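Long-range contacts in L-asparagine oxygenase (Streptomyces coelicolor, PDB 2OG5), which catalyses the iron(II)- and 2-oxoglutarate-dependent 3-hydroxylation of L-asparagine, supplying the hydroxylated residue for the calcium-dependent lipopeptide antibiotic: residues A210-L218 / L253-L262; S34-Q42 / D93-G104. One frame throughout, in Å; residues are numbered along the deposited sequence.

Interaction 1. Residues A210-L218 / L253-L262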
loop_
_atom_site.group_PDB
_atom_site.type_symbol
_atom_site.label_atom_id
_atom_site.label_comp_id
_atom_site.label_asym_id
_atom_site.label_seq_id
_atom_site.Cartn_x
_atom_site.Cartn_y
_atom_site.Cartn_z
ATOM N N ALA A 210 -11.717 -1.468 0.296
ATOM C CA ALA A 210 -12.974 -1.609 -0.447
ATOM C C ALA A 210 -12.712 -1.635 -1.947
ATOM O O ALA A 210 -12.052 -0.751 -2.482
ATOM C CB ALA A 210 -13.917 -0.483 -0.106
ATOM N N CYS A 211 -13.251 -2.645 -2.617
ATOM C CA CYS A 211 -12.956 -2.890 -4.024
ATOM C C CYS A 211 -14.105 -2.451 -4.900
ATOM O O CYS A 211 -15.277 -2.730 -4.595
ATOM C CB CYS A 211 -12.660 -4.375 -4.227
ATOM S SG CYS A 211 -12.077 -4.831 -5.876
ATOM N N VAL A 212 -13.774 -1.773 -5.994
ATOM C CA VAL A 212 -14.779 -1.356 -6.977
ATOM C C VAL A 212 -15.585 -2.552 -7.509
ATOM O O VAL A 212 -16.744 -2.387 -7.901
ATOM C CB VAL A 212 -14.146 -0.577 -8.155
ATOM C CG1 VAL A 212 -13.298 -1.488 -9.029
ATOM C CG2 VAL A 212 -15.230 0.124 -8.989
ATOM N N ARG A 213 -15.002 -3.751 -7.493
ATOM C CA ARG A 213 -15.716 -4.968 -7.934
ATOM C C ARG A 213 -16.920 -5.329 -7.055
ATOM O O ARG A 213 -17.904 -5.893 -7.550
ATOM C CB ARG A 213 -14.771 -6.172 -8.005
ATOM C CG ARG A 213 -13.707 -6.030 -9.075
ATOM C CD ARG A 213 -12.682 -7.151 -9.069
ATOM N NE ARG A 213 -11.763 -6.925 -10.180
ATOM C CZ ARG A 213 -10.444 -7.130 -10.153
ATOM N NH1 ARG A 213 -9.838 -7.601 -9.084
ATOM N NH2 ARG A 213 -9.726 -6.857 -11.228
ATOM N N ARG A 214 -16.830 -5.031 -5.758
ATOM C CA ARG A 214 -17.945 -5.259 -4.840
ATOM C C ARG A 214 -19.020 -4.208 -4.993
ATOM O O ARG A 214 -20.186 -4.505 -4.769
ATOM C CB ARG A 214 -17.506 -5.260 -3.372
ATOM C CG ARG A 214 -16.541 -6.355 -2.961
ATOM C CD ARG A 214 -17.176 -7.727 -3.046
ATOM N NE ARG A 214 -16.426 -8.739 -2.302
ATOM C CZ ARG A 214 -16.712 -10.039 -2.315
ATOM N NH1 ARG A 214 -17.746 -10.496 -3.013
ATOM N NH2 ARG A 214 -15.975 -10.888 -1.612
ATOM N N VAL A 215 -18.650 -2.976 -5.337
ATOM C CA VAL A 215 -19.629 -1.891 -5.325
ATOM C C VAL A 215 -20.265 -1.576 -6.672
ATOM O O VAL A 215 -21.432 -1.189 -6.698
ATOM C CB VAL A 215 -19.090 -0.582 -4.689
ATOM C CG1 VAL A 215 -18.419 -0.878 -3.346
ATOM C CG2 VAL A 215 -18.155 0.133 -5.594
ATOM N N LEU A 216 -19.535 -1.741 -7.776
ATOM C CA LEU A 216 -20.062 -1.338 -9.092
ATOM C C LEU A 216 -21.481 -1.864 -9.375
ATOM O O LEU A 216 -22.332 -1.086 -9.793
ATOM C CB LEU A 216 -19.098 -1.710 -10.230
ATOM C CG LEU A 216 -19.517 -1.228 -11.628
ATOM C CD1 LEU A 216 -19.568 0.290 -11.696
ATOM C CD2 LEU A 216 -18.575 -1.763 -12.695
ATOM N N PRO A 217 -21.745 -3.164 -9.130
ATOM C CA PRO A 217 -23.104 -3.679 -9.398
ATOM C C PRO A 217 -24.205 -3.105 -8.502
ATOM O O PRO A 217 -25.384 -3.276 -8.815
ATOM C CB PRO A 217 -22.974 -5.189 -9.145
ATOM C CG PRO A 217 -21.519 -5.475 -9.110
ATOM C CD PRO A 217 -20.848 -4.228 -8.643
ATOM N N LEU A 218 -23.833 -2.446 -7.406
ATOM C CA LEU A 218 -24.807 -1.889 -6.456
ATOM C C LEU A 218 -25.118 -0.405 -6.690
ATOM O O LEU A 218 -26.097 0.122 -6.146
ATOM C CB LEU A 218 -24.288 -2.060 -5.028
ATOM C CG LEU A 218 -23.786 -3.448 -4.626
ATOM C CD1 LEU A 218 -23.227 -3.419 -3.210
ATOM C CD2 LEU A 218 -24.899 -4.483 -4.757
ATOM N N LEU A 253 -13.866 6.344 -12.836
ATOM C CA LEU A 253 -13.776 5.001 -13.402
ATOM C C LEU A 253 -12.970 5.016 -14.691
ATOM O O LEU A 253 -13.078 5.951 -15.480
ATOM C CB LEU A 253 -15.173 4.411 -13.643
ATOM C CG LEU A 253 -16.015 4.142 -12.391
ATOM C CD1 LEU A 253 -17.435 3.717 -12.764
ATOM C CD2 LEU A 253 -15.373 3.085 -11.482
ATOM N N LEU A 254 -12.174 3.965 -14.880
ATOM C CA LEU A 254 -11.221 3.848 -15.987
ATOM C C LEU A 254 -11.279 2.453 -16.590
ATOM O O LEU A 254 -11.487 1.466 -15.879
ATOM C CB LEU A 254 -9.783 4.086 -15.487
ATOM C CG LEU A 254 -9.500 5.398 -14.746
ATOM C CD1 LEU A 254 -8.200 5.317 -13.975
ATOM C CD2 LEU A 254 -9.491 6.545 -15.746
ATOM N N GLY A 255 -11.093 2.362 -17.902
ATOM C CA GLY A 255 -10.935 1.061 -18.552
ATOM C C GLY A 255 -12.231 0.359 -18.926
ATOM O O GLY A 255 -13.126 0.959 -19.531
ATOM N N ASP A 256 -12.323 -0.924 -18.577
ATOM C CA ASP A 256 -13.451 -1.760 -18.997
ATOM C C ASP A 256 -14.716 -1.374 -18.250
ATOM O O ASP A 256 -14.661 -1.000 -17.086
ATOM C CB ASP A 256 -13.131 -3.233 -18.734
ATOM C CG ASP A 256 -14.211 -4.159 -19.237
ATOM O OD1 ASP A 256 -14.315 -4.322 -20.481
ATOM O OD2 ASP A 256 -14.954 -4.714 -18.399
ATOM N N ARG A 257 -15.860 -1.489 -18.912
ATOM C CA ARG A 257 -17.125 -1.061 -18.313
ATOM C C ARG A 257 -17.633 -1.985 -17.219
ATOM O O ARG A 257 -18.316 -1.524 -16.302
ATOM C CB ARG A 257 -18.180 -0.877 -19.402
ATOM C CG ARG A 257 -17.994 0.437 -20.137
ATOM C CD ARG A 257 -18.790 1.552 -19.461
ATOM N NE ARG A 257 -18.407 2.884 -19.935
ATOM C CZ ARG A 257 -19.137 3.989 -19.760
ATOM N NH1 ARG A 257 -20.299 3.939 -19.121
ATOM N NH2 ARG A 257 -18.706 5.153 -20.235
ATOM N N SER A 258 -17.313 -3.272 -17.312
ATOM C CA SER A 258 -17.740 -4.240 -16.307
ATOM C C SER A 258 -16.694 -4.473 -15.218
ATOM O O SER A 258 -17.049 -4.785 -14.075
ATOM C CB SER A 258 -18.107 -5.575 -16.956
ATOM O OG SER A 258 -16.989 -6.183 -17.559
ATOM N N ASP A 259 -15.416 -4.332 -15.586
ATOM C CA ASP A 259 -14.287 -4.541 -14.672
ATOM C C ASP A 259 -13.340 -3.328 -14.723
ATOM O O ASP A 259 -12.164 -3.454 -15.083
ATOM C CB ASP A 259 -13.563 -5.849 -15.064
ATOM C CG ASP A 259 -12.430 -6.243 -14.119
ATOM O OD1 ASP A 259 -12.406 -5.825 -12.941
ATOM O OD2 ASP A 259 -11.550 -7.021 -14.557
ATOM N N PRO A 260 -13.845 -2.141 -14.342
ATOM C CA PRO A 260 -12.999 -0.952 -14.406
ATOM C C PRO A 260 -11.902 -0.891 -13.340
ATOM O O PRO A 260 -11.987 -1.550 -12.301
ATOM C CB PRO A 260 -13.986 0.189 -14.158
ATOM C CG PRO A 260 -15.059 -0.412 -13.343
ATOM C CD PRO A 260 -15.201 -1.828 -13.849
ATOM N N ASP A 261 -10.875 -0.094 -13.616
ATOM C CA ASP A 261 -10.016 0.429 -12.557
ATOM C C ASP A 261 -10.667 1.698 -12.019
ATOM O O ASP A 261 -11.615 2.223 -12.618
ATOM C CB ASP A 261 -8.625 0.770 -13.093
ATOM C CG ASP A 261 -7.853 -0.442 -13.570
ATOM O OD1 ASP A 261 -8.151 -1.578 -13.158
ATOM O OD2 ASP A 261 -6.903 -0.246 -14.360
ATOM N N LEU A 262 -10.166 2.216 -10.901
ATOM C CA LEU A 262 -10.613 3.537 -10.447
ATOM C C LEU A 262 -9.488 4.399 -9.899
ATOM O O LEU A 262 -8.398 3.912 -9.599
ATOM C CB LEU A 262 -11.756 3.430 -9.438
ATOM C CG LEU A 262 -11.422 3.220 -7.969
ATOM C CD1 LEU A 262 -12.725 3.315 -7.174
ATOM C CD2 LEU A 262 -10.723 1.874 -7.750
#
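Arg213 and Asp259 form the polar part of this contact, a salt bridge carried by one carboxylate oxygen. Arg213 NE donates to Asp259 OD1 at 3.0 Å with an N-H...O angle of 164°; OD1 lies in the guanidinium plane, while NE meets it from its syn side, tilted out of a carboxylate plane turned 45° from the guanidinium. The second bond, from Arg213 NH2, is weak; consistent with the angle between the planes, both converge on OD1. The arginine reaches across with its chain extended from CG to NE, while its NH1 turns to Gly95 O and Ser94 OG.

The elements joined are the short helix 212-215, which directly follows strand 207-211 of the four-stranded antiparallel sheet, and a small two-stranded hairpin, 253-255 with 260-262. Cys211 caps the helix, its SG accepting from Arg213 N. In the hairpin connection Asp256 OD2 has three donors: Ser258 N closes an Asx turn, Asp259 N an Asx motif, and Ser258 OG adds a third bond.

Inward of the partly exposed salt bridge, apolar side chains pack. Val212 CG2 sits 3.9 Å from Leu253 CD2, and its CG1 methyl lies against a backbone carbonyl, 3.5 Å from Pro260 O. With CG anti to the backbone N (chi1 -175°), Leu216 brings its CD2 methyl to the proline ring, 3.6 Å from Pro260 CD; its CD1 is 4.2 Å from Leu253 CD1. Leu262 CD2 approaches Val212 CB at 4.2 Å.

Interaction 2. Residues S34-Q42 / D93-G104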
loop_
_atom_site.group_PDB
_atom_site.type_symbol
_atom_site.label_atom_id
_atom_site.label_comp_id
_atom_site.label_asym_id
_atom_site.label_seq_id
_atom_site.Cartn_x
_atom_site.Cartn_y
_atom_site.Cartn_z
ATOM N N SER A 34 -9.563 -19.657 1.612
ATOM C CA SER A 34 -9.518 -18.594 0.565
ATOM C C SER A 34 -8.102 -18.401 0.051
ATOM O O SER A 34 -7.162 -18.273 0.844
ATOM C CB SER A 34 -10.031 -17.265 1.131
ATOM O OG SER A 34 -9.780 -16.189 0.233
ATOM N N ARG A 35 -7.946 -18.339 -1.271
ATOM C CA ARG A 35 -6.639 -18.049 -1.857
ATOM C C ARG A 35 -6.249 -16.569 -1.740
ATOM O O ARG A 35 -5.228 -16.162 -2.301
ATOM C CB ARG A 35 -6.557 -18.527 -3.313
ATOM C CG ARG A 35 -7.403 -17.770 -4.321
ATOM C CD ARG A 35 -7.382 -18.517 -5.650
ATOM N NE ARG A 35 -8.303 -17.954 -6.633
ATOM C CZ ARG A 35 -9.625 -18.129 -6.631
ATOM N NH1 ARG A 35 -10.223 -18.850 -5.684
ATOM N NH2 ARG A 35 -10.359 -17.571 -7.585
ATOM N N TYR A 36 -7.048 -15.774 -1.021
ATOM C CA TYR A 36 -6.675 -14.387 -0.700
ATOM C C TYR A 36 -6.346 -14.198 0.780
ATOM O O TYR A 36 -6.181 -13.078 1.255
ATOM C CB TYR A 36 -7.766 -13.417 -1.171
ATOM C CG TYR A 36 -8.035 -13.605 -2.638
ATOM C CD1 TYR A 36 -7.096 -13.212 -3.586
ATOM C CD2 TYR A 36 -9.191 -14.244 -3.078
ATOM C CE1 TYR A 36 -7.316 -13.417 -4.941
ATOM C CE2 TYR A 36 -9.422 -14.449 -4.427
ATOM C CZ TYR A 36 -8.484 -14.038 -5.352
ATOM O OH TYR A 36 -8.711 -14.258 -6.691
ATOM N N ASP A 37 -6.233 -15.309 1.495
ATOM C CA ASP A 37 -5.827 -15.295 2.889
ATOM C C ASP A 37 -4.949 -16.520 3.081
ATOM O O ASP A 37 -5.451 -17.639 3.238
ATOM C CB ASP A 37 -7.056 -15.309 3.801
ATOM C CG ASP A 37 -6.706 -15.168 5.266
ATOM O OD1 ASP A 37 -5.546 -15.432 5.644
ATOM O OD2 ASP A 37 -7.606 -14.817 6.056
ATOM N N VAL A 38 -3.638 -16.305 3.042
ATOM C CA VAL A 38 -2.669 -17.392 3.015
ATOM C C VAL A 38 -1.844 -17.402 4.287
ATOM O O VAL A 38 -1.151 -16.440 4.584
ATOM C CB VAL A 38 -1.717 -17.250 1.810
ATOM C CG1 VAL A 38 -0.705 -18.395 1.792
ATOM C CG2 VAL A 38 -2.516 -17.195 0.511
ATOM N N THR A 39 -1.912 -18.497 5.038
ATOM C CA THR A 39 -1.050 -18.670 6.196
ATOM C C THR A 39 0.094 -19.583 5.776
ATOM O O THR A 39 -0.138 -20.688 5.281
ATOM C CB THR A 39 -1.811 -19.261 7.405
ATOM O OG1 THR A 39 -2.828 -18.344 7.828
ATOM C CG2 THR A 39 -0.864 -19.511 8.574
ATOM N N LEU A 40 1.323 -19.109 5.945
ATOM C CA LEU A 40 2.492 -19.920 5.639
ATOM C C LEU A 40 2.516 -21.133 6.567
ATOM O O LEU A 40 2.259 -21.002 7.766
ATOM C CB LEU A 40 3.784 -19.114 5.824
ATOM C CG LEU A 40 4.222 -18.202 4.673
ATOM C CD1 LEU A 40 3.194 -17.112 4.371
ATOM C CD2 LEU A 40 5.589 -17.592 4.985
ATOM N N ASP A 41 2.814 -22.312 6.023
ATOM C CA ASP A 41 3.034 -23.462 6.888
ATOM C C ASP A 41 4.427 -23.329 7.501
ATOM O O ASP A 41 5.203 -22.463 7.097
ATOM C CB ASP A 41 2.792 -24.796 6.158
ATOM C CG ASP A 41 3.801 -25.091 5.073
ATOM O OD1 ASP A 41 4.845 -24.419 4.984
ATOM O OD2 ASP A 41 3.543 -26.047 4.308
ATOM N N GLN A 42 4.726 -24.149 8.500
ATOM C CA GLN A 42 5.949 -23.978 9.282
ATOM C C GLN A 42 7.195 -24.071 8.406
ATOM O O GLN A 42 8.130 -23.288 8.561
ATOM C CB GLN A 42 6.012 -25.021 10.405
ATOM C CG GLN A 42 7.264 -24.959 11.288
ATOM C CD GLN A 42 7.372 -23.688 12.121
ATOM O OE1 GLN A 42 6.412 -22.925 12.256
ATOM N NE2 GLN A 42 8.555 -23.459 12.694
ATOM N N ASP A 93 -4.947 -11.973 -11.087
ATOM C CA ASP A 93 -6.333 -11.692 -10.726
ATOM C C ASP A 93 -6.401 -11.442 -9.219
ATOM O O ASP A 93 -6.220 -12.358 -8.427
ATOM C CB ASP A 93 -7.208 -12.882 -11.122
ATOM C CG ASP A 93 -8.681 -12.667 -10.831
ATOM O OD1 ASP A 93 -9.052 -11.687 -10.144
ATOM O OD2 ASP A 93 -9.486 -13.501 -11.309
ATOM N N SER A 94 -6.638 -10.190 -8.835
ATOM C CA SER A 94 -6.644 -9.826 -7.420
ATOM C C SER A 94 -7.985 -10.116 -6.732
ATOM O O SER A 94 -8.148 -9.852 -5.542
ATOM C CB SER A 94 -6.218 -8.369 -7.244
ATOM O OG SER A 94 -7.030 -7.506 -8.007
ATOM N N GLY A 95 -8.930 -10.689 -7.472
ATOM C CA GLY A 95 -10.164 -11.195 -6.894
ATOM C C GLY A 95 -11.185 -10.125 -6.560
ATOM O O GLY A 95 -10.955 -8.945 -6.757
ATOM N N PRO A 96 -12.339 -10.546 -6.040
ATOM C CA PRO A 96 -13.429 -9.609 -5.801
ATOM C C PRO A 96 -13.148 -8.514 -4.765
ATOM O O PRO A 96 -13.818 -7.491 -4.794
ATOM C CB PRO A 96 -14.585 -10.518 -5.351
ATOM C CG PRO A 96 -13.950 -11.766 -4.905
ATOM C CD PRO A 96 -12.701 -11.931 -5.697
ATOM N N ASP A 97 -12.191 -8.722 -3.860
ATOM C CA ASP A 97 -11.832 -7.699 -2.884
ATOM C C ASP A 97 -10.530 -6.974 -3.213
ATOM O O ASP A 97 -10.151 -6.037 -2.515
ATOM C CB ASP A 97 -11.753 -8.308 -1.496
ATOM C CG ASP A 97 -13.084 -8.828 -1.044
ATOM O OD1 ASP A 97 -13.985 -7.988 -0.873
ATOM O OD2 ASP A 97 -13.231 -10.063 -0.880
ATOM N N GLY A 98 -9.861 -7.394 -4.281
ATOM C CA GLY A 98 -8.654 -6.712 -4.735
ATOM C C GLY A 98 -7.569 -6.616 -3.688
ATOM O O GLY A 98 -6.853 -5.615 -3.624
ATOM N N ALA A 99 -7.436 -7.650 -2.869
ATOM C CA ALA A 99 -6.495 -7.649 -1.762
ATOM C C ALA A 99 -6.161 -9.068 -1.336
ATOM O O ALA A 99 -6.959 -9.990 -1.513
ATOM C CB ALA A 99 -7.075 -6.871 -0.576
ATOM N N ILE A 100 -4.972 -9.237 -0.776
ATOM C CA ILE A 100 -4.545 -10.512 -0.225
ATOM C C ILE A 100 -3.837 -10.242 1.101
ATOM O O ILE A 100 -3.221 -9.187 1.265
ATOM C CB ILE A 100 -3.638 -11.299 -1.220
ATOM C CG1 ILE A 100 -3.231 -12.662 -0.653
ATOM C CG2 ILE A 100 -2.392 -10.513 -1.595
ATOM C CD1 ILE A 100 -2.643 -13.596 -1.730
ATOM N N VAL A 101 -3.953 -11.163 2.053
ATOM C CA VAL A 101 -3.154 -11.101 3.267
ATOM C C VAL A 101 -2.365 -12.397 3.407
ATOM O O VAL A 101 -2.913 -13.476 3.209
ATOM C CB VAL A 101 -4.009 -10.824 4.498
ATOM C CG1 VAL A 101 -3.132 -10.742 5.739
ATOM C CG2 VAL A 101 -4.772 -9.539 4.299
ATOM N N LEU A 102 -1.065 -12.271 3.660
ATOM C CA LEU A 102 -0.196 -13.404 3.957
ATOM C C LEU A 102 0.128 -13.332 5.443
ATOM O O LEU A 102 0.417 -12.256 5.953
ATOM C CB LEU A 102 1.102 -13.339 3.143
ATOM C CG LEU A 102 1.131 -13.821 1.686
ATOM C CD1 LEU A 102 0.017 -13.264 0.883
ATOM C CD2 LEU A 102 2.489 -13.434 1.097
ATOM N N ARG A 103 0.083 -14.471 6.125
ATOM C CA ARG A 103 0.308 -14.521 7.573
ATOM C C ARG A 103 1.470 -15.448 7.854
ATOM O O ARG A 103 1.586 -16.489 7.227
ATOM C CB ARG A 103 -0.937 -15.051 8.281
ATOM C CG ARG A 103 -2.199 -14.303 7.939
ATOM C CD ARG A 103 -3.397 -14.881 8.665
ATOM N NE ARG A 103 -4.637 -14.239 8.229
ATOM C CZ ARG A 103 -5.447 -13.526 9.011
ATOM N NH1 ARG A 103 -5.178 -13.332 10.300
ATOM N NH2 ARG A 103 -6.551 -12.997 8.495
ATOM N N GLY A 104 2.322 -15.076 8.799
ATOM C CA GLY A 104 3.427 -15.935 9.221
ATOM C C GLY A 104 4.767 -15.554 8.625
ATOM O O GLY A 104 5.704 -16.358 8.644
HETATM O O HOH W 1 -6.481 -14.956 -7.985
#
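Arg103 N donates to Val38 O at 2.8 Å, the shortest bond between two strands that pair in parallel, their axes 11° apart. Val38 bonds both ways, its N going to Val101 O, and the pair is flanked by Val101 N to Tyr36 O and Leu40 N to Arg103 O.

Beside the backbone, Arg103 grips the Asp37 carboxylate side-on through two nitrogens, one to each oxygen: Arg103 NE to Asp37 OD1 at 3.0 Å and NH2 to OD2 at 3.2 Å. Both oxygens are met on their syn sides, and the two planes lie only 17° apart; Arg103 NH1 has a second acid, Glu300. Thr39 OG1 crosses the aliphatic part of Arg103, 3.6 Å from its CD.

Just before the strand, the Tyr36 ring lies against the turn at Gly95, with OH 3.4 Å from Gly95 CA. A water joins Tyr36 OH (2.7 Å) to Asp93 O (2.6 Å), donating to the carbonyl. Arg35 CG lies over one face of the ring, toward its rim.

Val38, Ile100 and Leu102 face helix 81-92, touching Asp86, Phe90 and Leu87. Backbone bonds of Gly98, Ile100 and Leu102 to Asp305, Ile303 and Leu301 place strand 99-103 between 37-39 and antiparallel 301-305, within the main sheet of the jelly-roll fold.

How the interactions relate
Both contacts are partly buried, yet they differ in what holds them. Interaction 2 is sheet pairing, in which main-chain bonds set the register and the salt bridge is added beside them; Ile100, Val101 and Leu102 are buried, Thr39 exposed. Interaction 1 rests on side chains and joins a helix to a hairpin outside the larger sheets, with Val212, Leu253, Pro260 and Leu262 buried and Asp259 on its exposed rim. Their centres are 21 Å apart, but Arg214 NE pairs with Asp97 OD1 at 2.9 Å, and Cys211 packs on Pro96 and Asp97. Residues 211-214 thus touch the turn leading into strand 99-103, while Val212, Arg213 and Leu216 meet the hairpin.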